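Local coordinates for pesticidal crystal protein CRY4AA (PDB 2C9K) that kills mosquito larvae as an insecticidal pore-forming toxin, binding to midgut epithelial cells and promoting their colloid-osmotic lysis, at residues G1-V9 and W47-K55; W222-T233 and R261-E270. All blocks are in the same frame, centred on the assembly; numbering follows the deposited sequence.

Contact 1. Residues G1-V9 and W47-K55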
# COMPACT_ATOMS: atom_id res chain seq x y z
N GLY A 1 5.94 0.27 12.39
CA GLY A 1 6.35 -0.25 13.73
C GLY A 1 7.67 -1.00 13.65
O GLY A 1 8.51 -0.66 12.81
N GLU A 2 7.86 -2.00 14.51
CA GLU A 2 9.09 -2.78 14.49
C GLU A 2 8.79 -4.25 14.17
O GLU A 2 8.57 -5.07 15.06
CB GLU A 2 9.85 -2.63 15.82
CG GLU A 2 9.63 -3.73 16.87
CD GLU A 2 8.23 -3.73 17.46
OE1 GLU A 2 7.28 -3.24 16.80
OE2 GLU A 2 8.08 -4.24 18.60
N LEU A 3 8.75 -4.57 12.88
CA LEU A 3 8.48 -5.93 12.41
C LEU A 3 8.52 -5.88 10.88
O LEU A 3 7.55 -5.47 10.24
CB LEU A 3 7.11 -6.39 12.92
CG LEU A 3 6.76 -7.88 12.80
CD1 LEU A 3 8.02 -8.74 12.88
CD2 LEU A 3 5.78 -8.25 13.91
N SER A 4 9.65 -6.29 10.31
CA SER A 4 9.87 -6.24 8.87
C SER A 4 9.21 -7.28 7.98
O SER A 4 9.23 -7.15 6.77
CB SER A 4 11.37 -6.23 8.58
OG SER A 4 11.97 -7.45 8.97
N ALA A 5 8.64 -8.32 8.56
CA ALA A 5 8.00 -9.35 7.74
C ALA A 5 6.90 -8.74 6.88
O ALA A 5 6.80 -9.03 5.68
CB ALA A 5 7.43 -10.45 8.61
N TYR A 6 6.07 -7.89 7.48
CA TYR A 6 4.98 -7.23 6.77
C TYR A 6 5.48 -6.66 5.44
O TYR A 6 4.99 -7.02 4.37
CB TYR A 6 4.41 -6.08 7.61
CG TYR A 6 3.71 -6.49 8.89
CD1 TYR A 6 3.59 -5.60 9.95
CD2 TYR A 6 3.16 -7.77 9.03
CE1 TYR A 6 2.94 -5.96 11.12
CE2 TYR A 6 2.50 -8.14 10.20
CZ TYR A 6 2.40 -7.23 11.24
OH TYR A 6 1.77 -7.59 12.42
N THR A 7 6.46 -5.77 5.53
CA THR A 7 7.01 -5.15 4.34
C THR A 7 7.85 -6.08 3.46
O THR A 7 7.96 -5.84 2.26
CB THR A 7 7.84 -3.89 4.70
OG1 THR A 7 8.71 -4.18 5.79
CG2 THR A 7 6.91 -2.75 5.09
N ILE A 8 8.44 -7.14 4.02
CA ILE A 8 9.23 -8.07 3.22
C ILE A 8 8.33 -9.04 2.44
O ILE A 8 8.53 -9.29 1.26
CB ILE A 8 10.19 -8.93 4.06
CG1 ILE A 8 11.31 -8.07 4.65
CG2 ILE A 8 10.79 -10.03 3.18
CD1 ILE A 8 12.18 -8.81 5.64
N VAL A 9 7.35 -9.62 3.12
CA VAL A 9 6.44 -10.53 2.47
C VAL A 9 5.78 -9.82 1.29
O VAL A 9 5.55 -10.41 0.24
CB VAL A 9 5.34 -11.02 3.43
CG1 VAL A 9 4.30 -11.82 2.66
CG2 VAL A 9 5.95 -11.86 4.54
N TRP A 47 3.42 -15.62 14.52
CA TRP A 47 2.00 -15.32 14.70
C TRP A 47 1.72 -14.67 16.05
O TRP A 47 0.84 -13.82 16.17
CB TRP A 47 1.18 -16.60 14.55
CG TRP A 47 1.60 -17.40 13.36
CD1 TRP A 47 1.90 -18.72 13.34
CD2 TRP A 47 1.84 -16.91 12.04
NE1 TRP A 47 2.33 -19.10 12.09
CE2 TRP A 47 2.30 -18.00 11.27
CE3 TRP A 47 1.72 -15.66 11.42
CZ2 TRP A 47 2.63 -17.88 9.91
CZ3 TRP A 47 2.05 -15.53 10.07
CH2 TRP A 47 2.50 -16.64 9.33
N SER A 48 2.47 -15.06 17.08
CA SER A 48 2.29 -14.46 18.39
C SER A 48 2.67 -12.99 18.27
O SER A 48 1.91 -12.11 18.67
CB SER A 48 3.19 -15.12 19.43
OG SER A 48 2.79 -16.46 19.66
N ASP A 49 3.84 -12.73 17.70
CA ASP A 49 4.30 -11.37 17.52
C ASP A 49 3.28 -10.57 16.72
O ASP A 49 2.97 -9.42 17.06
CB ASP A 49 5.64 -11.34 16.80
CG ASP A 49 6.74 -11.99 17.61
OD1 ASP A 49 6.67 -11.93 18.85
OD2 ASP A 49 7.68 -12.56 17.00
N PHE A 50 2.74 -11.17 15.66
CA PHE A 50 1.75 -10.48 14.85
C PHE A 50 0.52 -10.16 15.68
O PHE A 50 0.00 -9.05 15.64
CB PHE A 50 1.35 -11.33 13.63
CG PHE A 50 2.38 -11.37 12.52
CD1 PHE A 50 2.05 -11.89 11.28
CD2 PHE A 50 3.68 -10.91 12.74
CE1 PHE A 50 2.99 -11.96 10.26
CE2 PHE A 50 4.64 -10.97 11.72
CZ PHE A 50 4.29 -11.50 10.48
N ILE A 51 0.05 -11.14 16.45
CA ILE A 51 -1.14 -10.95 17.29
C ILE A 51 -0.88 -10.02 18.48
O ILE A 51 -1.67 -9.13 18.76
CB ILE A 51 -1.68 -12.30 17.81
CG1 ILE A 51 -2.00 -13.22 16.63
CG2 ILE A 51 -2.95 -12.07 18.61
CD1 ILE A 51 -2.57 -14.54 17.06
N THR A 52 0.23 -10.24 19.16
CA THR A 52 0.55 -9.41 20.31
C THR A 52 0.69 -7.95 19.90
O THR A 52 0.16 -7.06 20.56
CB THR A 52 1.85 -9.87 20.96
OG1 THR A 52 1.69 -11.22 21.41
CG2 THR A 52 2.21 -8.99 22.14
N GLN A 53 1.38 -7.70 18.79
CA GLN A 53 1.57 -6.33 18.32
C GLN A 53 0.25 -5.66 17.98
O GLN A 53 0.04 -4.49 18.31
CB GLN A 53 2.51 -6.29 17.11
CG GLN A 53 2.94 -4.86 16.75
CD GLN A 53 3.91 -4.79 15.59
OE1 GLN A 53 4.40 -3.71 15.25
NE2 GLN A 53 4.20 -5.93 14.98
N THR A 54 -0.65 -6.39 17.34
CA THR A 54 -1.94 -5.82 16.99
C THR A 54 -2.71 -5.50 18.27
O THR A 54 -3.25 -4.40 18.43
CB THR A 54 -2.76 -6.80 16.14
OG1 THR A 54 -2.17 -6.89 14.84
CG2 THR A 54 -4.20 -6.35 16.02
N LYS A 55 -2.74 -6.46 19.19
CA LYS A 55 -3.42 -6.33 20.47
C LYS A 55 -2.83 -5.20 21.31
O LYS A 55 -3.52 -4.62 22.14
CB LYS A 55 -3.31 -7.65 21.24
CG LYS A 55 -3.99 -7.67 22.60
CD LYS A 55 -3.35 -8.72 23.49
CE LYS A 55 -4.35 -9.39 24.42
NZ LYS A 55 -5.30 -10.28 23.67

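Contact 2. Residues W222-T233 and R261-E270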
# COMPACT_ATOMS: atom_id res chain seq x y z
N TRP A 222 -7.71 8.99 17.83
CA TRP A 222 -7.26 9.06 16.44
C TRP A 222 -5.88 8.44 16.17
O TRP A 222 -5.68 7.81 15.12
CB TRP A 222 -7.24 10.51 15.97
CG TRP A 222 -6.72 10.67 14.59
CD1 TRP A 222 -7.42 10.56 13.42
CD2 TRP A 222 -5.37 10.90 14.22
NE1 TRP A 222 -6.58 10.70 12.35
CE2 TRP A 222 -5.31 10.91 12.81
CE3 TRP A 222 -4.18 11.10 14.94
CZ2 TRP A 222 -4.13 11.11 12.11
CZ3 TRP A 222 -3.01 11.29 14.24
CH2 TRP A 222 -2.99 11.30 12.84
N ASN A 223 -4.93 8.61 17.08
CA ASN A 223 -3.59 8.05 16.88
C ASN A 223 -3.64 6.53 16.85
O ASN A 223 -2.89 5.87 16.13
CB ASN A 223 -2.62 8.51 17.98
CG ASN A 223 -1.17 8.27 17.61
OD1 ASN A 223 -0.28 8.39 18.44
ND2 ASN A 223 -0.92 7.92 16.35
N THR A 224 -4.53 5.97 17.66
CA THR A 224 -4.68 4.52 17.72
C THR A 224 -5.28 4.06 16.39
O THR A 224 -4.89 3.04 15.84
CB THR A 224 -5.61 4.14 18.89
OG1 THR A 224 -4.98 4.51 20.13
CG2 THR A 224 -5.89 2.65 18.88
N TYR A 225 -6.23 4.84 15.90
CA TYR A 225 -6.90 4.55 14.65
C TYR A 225 -5.86 4.58 13.55
O TYR A 225 -5.79 3.69 12.71
CB TYR A 225 -7.97 5.64 14.41
CG TYR A 225 -8.77 5.45 13.15
CD1 TYR A 225 -10.00 4.79 13.17
CD2 TYR A 225 -8.30 5.90 11.93
CE1 TYR A 225 -10.73 4.59 12.01
CE2 TYR A 225 -9.01 5.70 10.76
CZ TYR A 225 -10.23 5.05 10.81
OH TYR A 225 -10.93 4.88 9.64
N ASN A 226 -5.02 5.61 13.57
CA ASN A 226 -4.00 5.76 12.55
C ASN A 226 -2.92 4.67 12.60
O ASN A 226 -2.47 4.19 11.56
CB ASN A 226 -3.37 7.14 12.67
CG ASN A 226 -2.37 7.42 11.57
OD1 ASN A 226 -2.74 7.57 10.41
ND2 ASN A 226 -1.09 7.48 11.94
N THR A 227 -2.51 4.28 13.80
CA THR A 227 -1.48 3.25 13.93
C THR A 227 -1.98 1.93 13.36
O THR A 227 -1.29 1.27 12.58
CB THR A 227 -1.07 3.05 15.41
OG1 THR A 227 -0.57 4.28 15.93
CG2 THR A 227 0.01 1.99 15.53
N TYR A 228 -3.18 1.55 13.75
CA TYR A 228 -3.78 0.31 13.29
C TYR A 228 -3.85 0.27 11.75
O TYR A 228 -3.68 -0.79 11.14
CB TYR A 228 -5.17 0.16 13.87
CG TYR A 228 -5.90 -1.03 13.34
CD1 TYR A 228 -5.56 -2.33 13.74
CD2 TYR A 228 -6.95 -0.88 12.44
CE1 TYR A 228 -6.24 -3.43 13.25
CE2 TYR A 228 -7.63 -1.97 11.94
CZ TYR A 228 -7.28 -3.24 12.35
OH TYR A 228 -8.00 -4.31 11.86
N ARG A 229 -4.08 1.43 11.15
CA ARG A 229 -4.18 1.58 9.70
C ARG A 229 -2.83 1.41 9.03
O ARG A 229 -2.70 0.73 8.00
CB ARG A 229 -4.78 2.95 9.35
CG ARG A 229 -4.81 3.28 7.86
CD ARG A 229 -5.61 4.53 7.58
NE ARG A 229 -5.07 5.71 8.25
CZ ARG A 229 -5.73 6.85 8.40
NH1 ARG A 229 -6.96 6.97 7.93
NH2 ARG A 229 -5.17 7.86 9.04
N THR A 230 -1.82 2.04 9.60
CA THR A 230 -0.48 1.96 9.05
C THR A 230 0.06 0.53 9.15
O THR A 230 0.64 0.02 8.19
CB THR A 230 0.45 2.91 9.79
OG1 THR A 230 -0.02 4.25 9.61
CG2 THR A 230 1.87 2.80 9.24
N LYS A 231 -0.13 -0.11 10.30
CA LYS A 231 0.37 -1.47 10.49
C LYS A 231 -0.37 -2.47 9.62
O LYS A 231 0.25 -3.30 8.97
CB LYS A 231 0.25 -1.90 11.96
CG LYS A 231 0.86 -0.93 12.97
CD LYS A 231 2.32 -0.66 12.67
CE LYS A 231 2.84 0.55 13.45
NZ LYS A 231 3.10 0.30 14.90
N MET A 232 -1.70 -2.37 9.59
CA MET A 232 -2.51 -3.29 8.79
C MET A 232 -2.41 -3.05 7.29
O MET A 232 -2.59 -3.97 6.50
CB MET A 232 -3.97 -3.23 9.23
CG MET A 232 -4.21 -3.76 10.63
SD MET A 232 -3.60 -5.45 10.87
CE MET A 232 -2.02 -5.16 11.60
N THR A 233 -2.14 -1.82 6.89
CA THR A 233 -2.01 -1.57 5.47
C THR A 233 -0.79 -2.32 4.96
O THR A 233 -0.86 -3.00 3.93
CB THR A 233 -1.84 -0.08 5.17
OG1 THR A 233 -3.10 0.59 5.35
CG2 THR A 233 -1.35 0.12 3.74
N ARG A 261 -1.10 3.93 -2.28
CA ARG A 261 -1.63 4.47 -1.02
C ARG A 261 -0.59 5.14 -0.11
O ARG A 261 0.60 4.79 -0.13
CB ARG A 261 -2.31 3.36 -0.22
CG ARG A 261 -1.36 2.56 0.67
CD ARG A 261 -0.27 1.87 -0.13
NE ARG A 261 0.59 1.04 0.71
CZ ARG A 261 1.63 1.49 1.41
NH1 ARG A 261 1.94 2.78 1.37
NH2 ARG A 261 2.35 0.65 2.15
N GLU A 262 -1.04 6.09 0.71
CA GLU A 262 -0.16 6.76 1.67
C GLU A 262 -0.46 6.26 3.08
O GLU A 262 -1.58 5.84 3.37
CB GLU A 262 -0.38 8.28 1.68
CG GLU A 262 0.24 9.05 0.52
CD GLU A 262 0.17 10.57 0.70
OE1 GLU A 262 -0.94 11.12 0.80
OE2 GLU A 262 1.24 11.21 0.75
N ILE A 263 0.55 6.29 3.94
CA ILE A 263 0.37 5.90 5.33
C ILE A 263 1.09 6.97 6.14
O ILE A 263 2.02 7.59 5.64
CB ILE A 263 0.91 4.48 5.64
CG1 ILE A 263 2.40 4.40 5.35
CG2 ILE A 263 0.11 3.45 4.85
CD1 ILE A 263 2.99 3.04 5.68
N TYR A 264 0.65 7.19 7.37
CA TYR A 264 1.23 8.25 8.20
C TYR A 264 1.74 7.82 9.56
O TYR A 264 1.21 6.89 10.18
CB TYR A 264 0.19 9.36 8.42
CG TYR A 264 -0.58 9.81 7.19
CD1 TYR A 264 -1.56 9.01 6.63
CD2 TYR A 264 -0.32 11.04 6.59
CE1 TYR A 264 -2.27 9.41 5.51
CE2 TYR A 264 -1.02 11.46 5.47
CZ TYR A 264 -2.00 10.64 4.93
OH TYR A 264 -2.70 11.04 3.81
N GLN A 265 2.77 8.51 10.02
CA GLN A 265 3.36 8.28 11.33
C GLN A 265 3.22 9.66 11.97
O GLN A 265 3.36 10.67 11.28
CB GLN A 265 4.83 7.86 11.20
CG GLN A 265 5.03 6.53 10.47
CD GLN A 265 6.50 6.12 10.34
OE1 GLN A 265 7.38 6.95 10.11
NE2 GLN A 265 6.77 4.82 10.46
N VAL A 266 2.93 9.73 13.27
CA VAL A 266 2.74 11.05 13.88
C VAL A 266 3.69 11.45 15.01
O VAL A 266 4.26 10.61 15.71
CB VAL A 266 1.25 11.24 14.31
CG1 VAL A 266 0.51 9.91 14.21
CG2 VAL A 266 1.16 11.81 15.71
N LEU A 267 3.86 12.76 15.17
CA LEU A 267 4.74 13.32 16.19
C LEU A 267 3.99 14.32 17.07
O LEU A 267 3.19 15.12 16.56
CB LEU A 267 5.93 14.02 15.53
CG LEU A 267 6.81 14.96 16.37
CD1 LEU A 267 7.52 14.19 17.48
CD2 LEU A 267 7.81 15.64 15.47
N ASN A 268 4.27 14.26 18.37
CA ASN A 268 3.69 15.13 19.40
C ASN A 268 2.21 14.95 19.67
O ASN A 268 1.53 15.88 20.10
CB ASN A 268 3.96 16.60 19.08
CG ASN A 268 5.41 16.97 19.25
OD1 ASN A 268 6.15 16.34 20.02
ND2 ASN A 268 5.83 18.01 18.55
N PHE A 269 1.71 13.74 19.44
CA PHE A 269 0.31 13.46 19.67
C PHE A 269 -0.07 13.55 21.15
O PHE A 269 -1.00 14.26 21.53
CB PHE A 269 -0.04 12.06 19.17
CG PHE A 269 -1.43 11.65 19.52
CD1 PHE A 269 -2.52 12.17 18.83
CD2 PHE A 269 -1.66 10.79 20.59
CE1 PHE A 269 -3.83 11.85 19.21
CE2 PHE A 269 -2.97 10.47 20.98
CZ PHE A 269 -4.05 11.00 20.28
N GLU A 270 0.66 12.80 21.97
CA GLU A 270 0.39 12.74 23.39
C GLU A 270 0.62 14.03 24.17
O GLU A 270 -0.11 14.29 25.12
CB GLU A 270 1.19 11.59 24.01
CG GLU A 270 0.95 10.24 23.32
CD GLU A 270 1.91 9.95 22.15
OE1 GLU A 270 2.22 10.88 21.35
OE2 GLU A 270 2.35 8.78 22.02
O HOH W 1 -2.29 6.01 8.55

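Contact 1. Residues G1-V9 and W47-K55
Tyr6 brings one ring corner, CE2, over the face of Phe50, 3.6 Å above the ring centre. The two planes are inclined at 49°, so the pair is neither a parallel stack nor an edge-to-face one, and the two side chains run alongside each other with opposite headings. In Phe50 CG is anti to the carbonyl carbon (chi1 -75°), which swings the ring out from helix 46-58 into the reach of the N-terminal residues. Ala5 meets the rim of the same ring, its CB lying near the ring plane 3.8 Å from CZ of Phe50. Leu3 arrives at roughly a right angle to Phe50, with CD2 of Leu3 3.6 Å from CD2 of Phe50; its CG is anti to the backbone N (chi1 -167°), and the branch thereby also meets Gln53. That glutamine stretches out fully extended from the helix, passing Leu3 on one flank and approaching Tyr6. The Glu2 carboxylate comes close to the end of Gln53, at the exposed margin. Apolar contacts of Phe50 carry one half of the join and the long Gln53 side chain the other. The case illustrates how the N-terminal end of this toxin fragment can pack mainly through side chains: the axes of the short helical segments 5-9 and 47-55 stay 13.2 Å apart. Around this point the α-helical bundle of the N-terminal domain closes in: Ala5 also rests on Val36 of helix 29-37, Phe50 on Ser141 of helix 140-164, and Ile51 on helix 64-74, while Thr7 OG1 is hydrogen-bonded to Ile411 O in a loop between strands 402-407 and 432-440.

Contact 2. Residues W222-T233 and R261-E270
Asn226 ties helix to strand, its ND2 donating to Tyr264 O at 3.0 Å (N-H...O 147°) from well above the carbonyl plane. The other end of this amide is held too: Arg229 NH2 reaches Asn226 OD1 on a lone pair at 2.8 Å, in the carbonyl plane, and OD1 lies close to the guanidinium plane. A water accepts from Arg229 NE and donates to Asn226 OD1 and Thr230 OG1, linking the three side chains. Arg229 is further fixed by a salt bridge from NH1 to Glu283. The arrangement is that of a domain interface in a three-domain Cry toxin: helix 222-240 of the pore-forming bundle lies against strand 262-267, an edge strand of a three-stranded antiparallel sheet in the second domain. Among the contacts with rings and flat groups, Asn223 CB sits 3.4 Å from the Phe269 ring centroid, almost on the ring normal, a CH-pi contact. Thr233 CG2 lies over one face of the Arg261 guanidinium, whose NH2 makes a salt bridge with Asp238. Apolar contacts fill in between: Trp222 CZ3 is 3.8 Å from Val266 CG1, and Thr230, with CG2 anti to the backbone N, sets that methyl 3.7 Å from Ile263 CD1.

Overall arrangement
Contact 1 closes before contact 2 opens along the chain, yet their centres lie only about 15 Å apart. Helix 222-240 brings them together: its Lys231 and Met232 reach contact 1, where Lys231 CE is 3.3 Å from Gly1 N and Met232 CE 3.7 Å from Thr54 OG1. One helix therefore meets the second domain through contact 2 and touches both segments of contact 1. Contact 1 joins the N-terminal residues to helix 46-58 of the bundle, whereas contact 2 spans two domains. Together they illustrate how a pore-forming helical bundle can be packed internally and docked onto its β-rich neighbour within one compact region.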